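Local coordinates for protein colicin B (Escherichia coli, PDB 1RH1) that kills Escherichia coli and close relatives by forming a channel that depolarises the cytoplasmic membrane and dissipates cellular energy, at residues 128-133 and 289-294; 173-178 and 296-301. All coordinates share one frame; numbering follows the deposited sequence.

Contact 1. Residues 128-133 and 289-294; sequences LEPASG and LDSNSL
Pro130 and Ala131 meet the start of helix 291-340 through its lead-in residues Leu289 and Asp290, and here the fit is closest. Ala131 N donates to Leu289 O over 3.3 Å, the N-H pointing fairly straight at the oxygen (158°) but coming from above the carbonyl plane, 50° out of it. The same oxygen takes a CA-H...O contact from Pro130 CA at 3.5 Å and a hydrogen bond from water 1, 3.2 Å away, which also reaches Leu128 O weakly. In return Ala131 O receives a CA-H...O contact from Asp290 CA at 3.4 Å, while Asp290 CB lies 3.3 Å from that oxygen. The proline ring adds the apolar part: its CB rests against Leu294 CD1 at 3.5 Å, the leucine CG lying beside its backbone N and an extended chi2 (165°) carrying CD1 to the proline. Asp290 O accepts the first helical bonds, from Leu294 N and, weakly, from Ser293 N, which turns the chain into the helix just beside the loop. Farther along the loop Gly133 N passes Asp290 CB at 4.2 Å.

The other side is looser and faces solvent. Pro130 CG comes no nearer than 4.1 Å to Ser291 OG, and both residues are exposed.

The contact joins the loop between strands 121-128 and 139-146 to the foot of the long helix. Leu128 pairs by its backbone with Gln180 of strand 179-186, on which the side chains of Leu289 and Leu294 also lie, and Leu289 and Ser293 touch Trp22 of the TonB box on strand 20-22.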
loop_
_atom_site.group_PDB
_atom_site.type_symbol
_atom_site.label_atom_id
_atom_site.label_comp_id
_atom_site.label_asym_id
_atom_site.label_seq_id
_atom_site.Cartn_x
_atom_site.Cartn_y
_atom_site.Cartn_z
ATOM N N LEU A 128 1.087 24.737 8.502
ATOM C CA LEU A 128 -0.198 25.267 8.925
ATOM C C LEU A 128 -0.561 25.354 10.421
ATOM O O LEU A 128 -0.576 24.385 11.201
ATOM C CB LEU A 128 -1.256 24.462 8.188
ATOM C CG LEU A 128 -1.724 24.885 6.814
ATOM C CD1 LEU A 128 -0.609 25.178 5.836
ATOM C CD2 LEU A 128 -2.563 23.761 6.334
ATOM N N GLU A 129 -0.894 26.586 10.811
ATOM C CA GLU A 129 -1.374 26.875 12.152
ATOM C C GLU A 129 -2.783 26.337 12.223
ATOM O O GLU A 129 -3.522 26.533 11.252
ATOM C CB GLU A 129 -1.442 28.343 12.414
ATOM C CG GLU A 129 -0.061 28.938 12.289
ATOM C CD GLU A 129 0.016 30.440 12.502
ATOM O OE1 GLU A 129 1.103 30.934 12.813
ATOM O OE2 GLU A 129 -1.002 31.122 12.349
ATOM N N PRO A 130 -3.198 25.650 13.305
ATOM C CA PRO A 130 -4.481 24.966 13.376
ATOM C C PRO A 130 -5.627 25.939 13.373
ATOM O O PRO A 130 -5.519 27.046 13.888
ATOM C CB PRO A 130 -4.397 24.156 14.628
ATOM C CG PRO A 130 -3.466 24.956 15.502
ATOM C CD PRO A 130 -2.429 25.465 14.534
ATOM N N ALA A 131 -6.725 25.545 12.759
ATOM C CA ALA A 131 -7.901 26.387 12.709
ATOM C C ALA A 131 -8.502 26.535 14.094
ATOM O O ALA A 131 -8.360 25.642 14.934
ATOM C CB ALA A 131 -8.948 25.777 11.810
ATOM N N SER A 132 -9.162 27.674 14.334
ATOM C CA SER A 132 -9.799 27.927 15.608
ATOM C C SER A 132 -11.047 27.090 15.874
ATOM O O SER A 132 -11.442 27.028 17.031
ATOM C CB SER A 132 -10.182 29.389 15.717
ATOM O OG SER A 132 -11.366 29.708 14.993
ATOM N N GLY A 133 -11.734 26.438 14.931
ATOM C CA GLY A 133 -12.968 25.706 15.259
ATOM C C GLY A 133 -14.181 26.634 15.462
ATOM O O GLY A 133 -15.351 26.245 15.383
ATOM N N LEU A 289 -7.212 21.764 9.406
ATOM C CA LEU A 289 -7.753 21.015 10.549
ATOM C C LEU A 289 -7.498 21.733 11.876
ATOM O O LEU A 289 -6.454 22.354 12.089
ATOM C CB LEU A 289 -7.111 19.608 10.559
ATOM C CG LEU A 289 -7.804 18.315 10.066
ATOM C CD1 LEU A 289 -8.228 18.346 8.615
ATOM C CD2 LEU A 289 -6.787 17.216 10.118
ATOM N N ASP A 290 -8.473 21.667 12.791
ATOM C CA ASP A 290 -8.393 22.305 14.111
ATOM C C ASP A 290 -7.720 21.448 15.168
ATOM O O ASP A 290 -7.599 20.244 14.982
ATOM C CB ASP A 290 -9.801 22.702 14.619
ATOM C CG ASP A 290 -10.898 21.640 14.649
ATOM O OD1 ASP A 290 -11.051 20.889 13.675
ATOM O OD2 ASP A 290 -11.627 21.592 15.646
ATOM N N SER A 291 -7.293 22.028 16.291
ATOM C CA SER A 291 -6.559 21.327 17.339
ATOM C C SER A 291 -6.877 19.937 17.851
ATOM O O SER A 291 -5.970 19.204 18.246
ATOM C CB SER A 291 -6.504 22.214 18.534
ATOM O OG SER A 291 -5.185 22.734 18.526
ATOM N N ASN A 292 -8.152 19.570 17.895
ATOM C CA ASN A 292 -8.487 18.232 18.334
ATOM C C ASN A 292 -8.693 17.295 17.171
ATOM O O ASN A 292 -8.635 16.074 17.316
ATOM C CB ASN A 292 -9.734 18.279 19.253
ATOM C CG ASN A 292 -9.343 18.705 20.692
ATOM O OD1 ASN A 292 -10.017 19.512 21.354
ATOM N ND2 ASN A 292 -8.219 18.181 21.221
ATOM N N SER A 293 -8.861 17.864 15.984
ATOM C CA SER A 293 -8.955 17.077 14.775
ATOM C C SER A 293 -7.558 16.613 14.349
ATOM O O SER A 293 -7.383 15.513 13.839
ATOM C CB SER A 293 -9.623 17.952 13.761
ATOM O OG SER A 293 -10.088 17.119 12.727
ATOM N N LEU A 294 -6.526 17.419 14.618
ATOM C CA LEU A 294 -5.114 17.095 14.409
ATOM C C LEU A 294 -4.691 15.853 15.180
ATOM O O LEU A 294 -4.203 14.906 14.568
ATOM C CB LEU A 294 -4.268 18.275 14.843
ATOM C CG LEU A 294 -4.510 19.498 14.012
ATOM C CD1 LEU A 294 -3.959 20.712 14.646
ATOM C CD2 LEU A 294 -3.871 19.287 12.696
HETATM O O HOH W 1 -3.485 22.651 10.955
#

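Contact 2. Residues 173-178 and 296-301; sequences DLMQNG and QRQEAE
Asp173 and Arg297 form a salt bridge tip to tip, the arginine using both terminal nitrogens. NH1 lies 3.0 Å from Asp173 OD2 and NH2 3.2 Å from Asp173 OD1, each oxygen met on its syn side; a weak NH1 to OD1 bond is added. The carboxylate and guanidinium planes are 48° apart, so the pair is twisted rather than flat. Arg297 NH2 also bonds Thr260 O, which helps fix the buried guanidinium.

Apolar contact fills the middle. Met175, bent at chi2 and chi3, crosses the arginine stem obliquely, its SD 3.4 Å from Arg297 CD. Met175 CB lies 3.9 Å from Glu301 CG. The fold here is a beta hairpin of strands 169-176 and 179-186; its strand segment 173-176 runs at 86° to helix segment 296-301, almost perpendicular.

Hydrogen bonds hold the hairpin turn and the Glu301 end. Gln298, CG anti to its backbone N and the chain bent at chi2, presents OE1 to Gly178 N at 2.6 Å, with the N-H nearly straight (162°). The Glu301 carboxylate takes Tyr259 N at OE2, while its OE1 accepts water 2 at 3.0 Å, which reaches Asp173 O only weakly.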
loop_
_atom_site.group_PDB
_atom_site.type_symbol
_atom_site.label_atom_id
_atom_site.label_comp_id
_atom_site.label_asym_id
_atom_site.label_seq_id
_atom_site.Cartn_x
_atom_site.Cartn_y
_atom_site.Cartn_z
ATOM N N ASP A 173 -1.432 17.309 1.586
ATOM C CA ASP A 173 -0.926 17.703 2.884
ATOM C C ASP A 173 -0.286 16.566 3.646
ATOM O O ASP A 173 -0.417 15.406 3.275
ATOM C CB ASP A 173 -2.069 18.381 3.688
ATOM C CG ASP A 173 -3.157 17.579 4.377
ATOM O OD1 ASP A 173 -3.574 16.525 3.904
ATOM O OD2 ASP A 173 -3.614 18.042 5.413
ATOM N N LEU A 174 0.471 16.935 4.677
ATOM C CA LEU A 174 1.305 16.028 5.444
ATOM C C LEU A 174 1.091 16.214 6.924
ATOM O O LEU A 174 1.463 17.236 7.521
ATOM C CB LEU A 174 2.796 16.279 5.209
ATOM C CG LEU A 174 3.680 15.278 4.591
ATOM C CD1 LEU A 174 5.027 15.525 5.160
ATOM C CD2 LEU A 174 3.221 13.877 4.856
ATOM N N MET A 175 0.539 15.175 7.524
ATOM C CA MET A 175 0.386 15.208 8.960
ATOM C C MET A 175 1.728 14.849 9.578
ATOM O O MET A 175 2.147 13.696 9.534
ATOM C CB MET A 175 -0.685 14.217 9.332
ATOM C CG MET A 175 -1.690 14.699 10.371
ATOM S SD MET A 175 -2.536 16.209 9.928
ATOM C CE MET A 175 -1.812 16.842 11.384
ATOM N N GLN A 176 2.475 15.832 10.089
ATOM C CA GLN A 176 3.760 15.544 10.703
ATOM C C GLN A 176 3.888 16.034 12.128
ATOM O O GLN A 176 4.203 17.195 12.391
ATOM C CB GLN A 176 4.865 16.156 9.914
ATOM C CG GLN A 176 5.032 15.420 8.630
ATOM C CD GLN A 176 6.466 14.994 8.383
ATOM O OE1 GLN A 176 6.748 13.796 8.261
ATOM N NE2 GLN A 176 7.390 15.967 8.302
ATOM N N ASN A 177 3.682 15.065 13.036
ATOM C CA ASN A 177 3.712 15.185 14.495
ATOM C C ASN A 177 2.571 15.982 15.077
ATOM O O ASN A 177 2.737 16.880 15.909
ATOM C CB ASN A 177 5.039 15.804 14.999
ATOM C CG ASN A 177 6.154 14.771 15.002
ATOM O OD1 ASN A 177 6.041 13.713 15.625
ATOM N ND2 ASN A 177 7.252 15.030 14.291
ATOM N N GLY A 178 1.379 15.608 14.615
ATOM C CA GLY A 178 0.172 16.237 15.081
ATOM C C GLY A 178 -0.021 17.622 14.498
ATOM O O GLY A 178 -1.116 18.143 14.669
ATOM N N GLN A 296 -6.714 13.627 16.382
ATOM C CA GLN A 296 -7.533 12.565 15.813
ATOM C C GLN A 296 -6.853 11.915 14.632
ATOM O O GLN A 296 -6.799 10.685 14.538
ATOM C CB GLN A 296 -8.856 13.040 15.258
ATOM C CG GLN A 296 -10.084 13.142 16.132
ATOM C CD GLN A 296 -11.323 13.105 15.240
ATOM O OE1 GLN A 296 -12.053 14.088 15.084
ATOM N NE2 GLN A 296 -11.571 11.950 14.609
ATOM N N ARG A 297 -6.363 12.807 13.743
ATOM C CA ARG A 297 -5.692 12.405 12.517
ATOM C C ARG A 297 -4.299 11.876 12.786
ATOM O O ARG A 297 -3.856 10.988 12.058
ATOM C CB ARG A 297 -5.572 13.566 11.522
ATOM C CG ARG A 297 -5.068 13.073 10.165
ATOM C CD ARG A 297 -5.139 14.147 9.110
ATOM N NE ARG A 297 -4.722 13.649 7.806
ATOM C CZ ARG A 297 -4.657 14.456 6.744
ATOM N NH1 ARG A 297 -4.963 15.757 6.806
ATOM N NH2 ARG A 297 -4.288 13.938 5.586
ATOM N N GLN A 298 -3.604 12.367 13.816
ATOM C CA GLN A 298 -2.290 11.838 14.099
ATOM C C GLN A 298 -2.336 10.416 14.621
ATOM O O GLN A 298 -1.403 9.667 14.353
ATOM C CB GLN A 298 -1.562 12.689 15.108
ATOM C CG GLN A 298 -0.078 12.377 15.070
ATOM C CD GLN A 298 0.518 12.445 13.668
ATOM O OE1 GLN A 298 0.887 13.508 13.155
ATOM N NE2 GLN A 298 0.607 11.284 13.025
ATOM N N GLU A 299 -3.401 9.998 15.328
ATOM C CA GLU A 299 -3.490 8.616 15.769
ATOM C C GLU A 299 -3.954 7.748 14.627
ATOM O O GLU A 299 -3.518 6.606 14.510
ATOM C CB GLU A 299 -4.448 8.471 16.950
ATOM C CG GLU A 299 -4.009 9.299 18.175
ATOM C CD GLU A 299 -2.499 9.353 18.525
ATOM O OE1 GLU A 299 -1.846 8.295 18.638
ATOM O OE2 GLU A 299 -1.983 10.475 18.684
ATOM N N ALA A 300 -4.791 8.316 13.745
ATOM C CA ALA A 300 -5.233 7.630 12.539
ATOM C C ALA A 300 -4.022 7.302 11.659
ATOM O O ALA A 300 -3.937 6.231 11.050
ATOM C CB ALA A 300 -6.190 8.528 11.769
ATOM N N GLU A 301 -3.077 8.257 11.687
ATOM C CA GLU A 301 -1.805 8.169 11.015
ATOM C C GLU A 301 -0.898 7.116 11.595
ATOM O O GLU A 301 -0.475 6.196 10.888
ATOM C CB GLU A 301 -1.055 9.464 11.091
ATOM C CG GLU A 301 -1.460 10.448 10.034
ATOM C CD GLU A 301 -1.044 10.100 8.617
ATOM O OE1 GLU A 301 -1.276 10.941 7.748
ATOM O OE2 GLU A 301 -0.483 9.026 8.373
HETATM O O HOH W 2 -1.077 12.872 5.427
#

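Both contacts use the first turns of helix 291-340, and their centres lie about 11 Å apart. They touch directly: Leu294 CB of contact 1 is 3.2 Å from Gly178 O of contact 2, and Leu294 CD2 is 3.5 Å from Met175 CE. Leu289 CD2 also packs 3.6 Å from Arg297 CD, bringing the lead-in to the helix against the arginine stem. Strand 179-186 pairs with both 121-128, which runs into segment 128-133, and 169-176, which carries most of segment 173-178. Trp22 of the TonB box, the motif for TonB-dependent uptake, lies beside contact 1 and also touches Arg297 of contact 2, so one residue of that motif borders both.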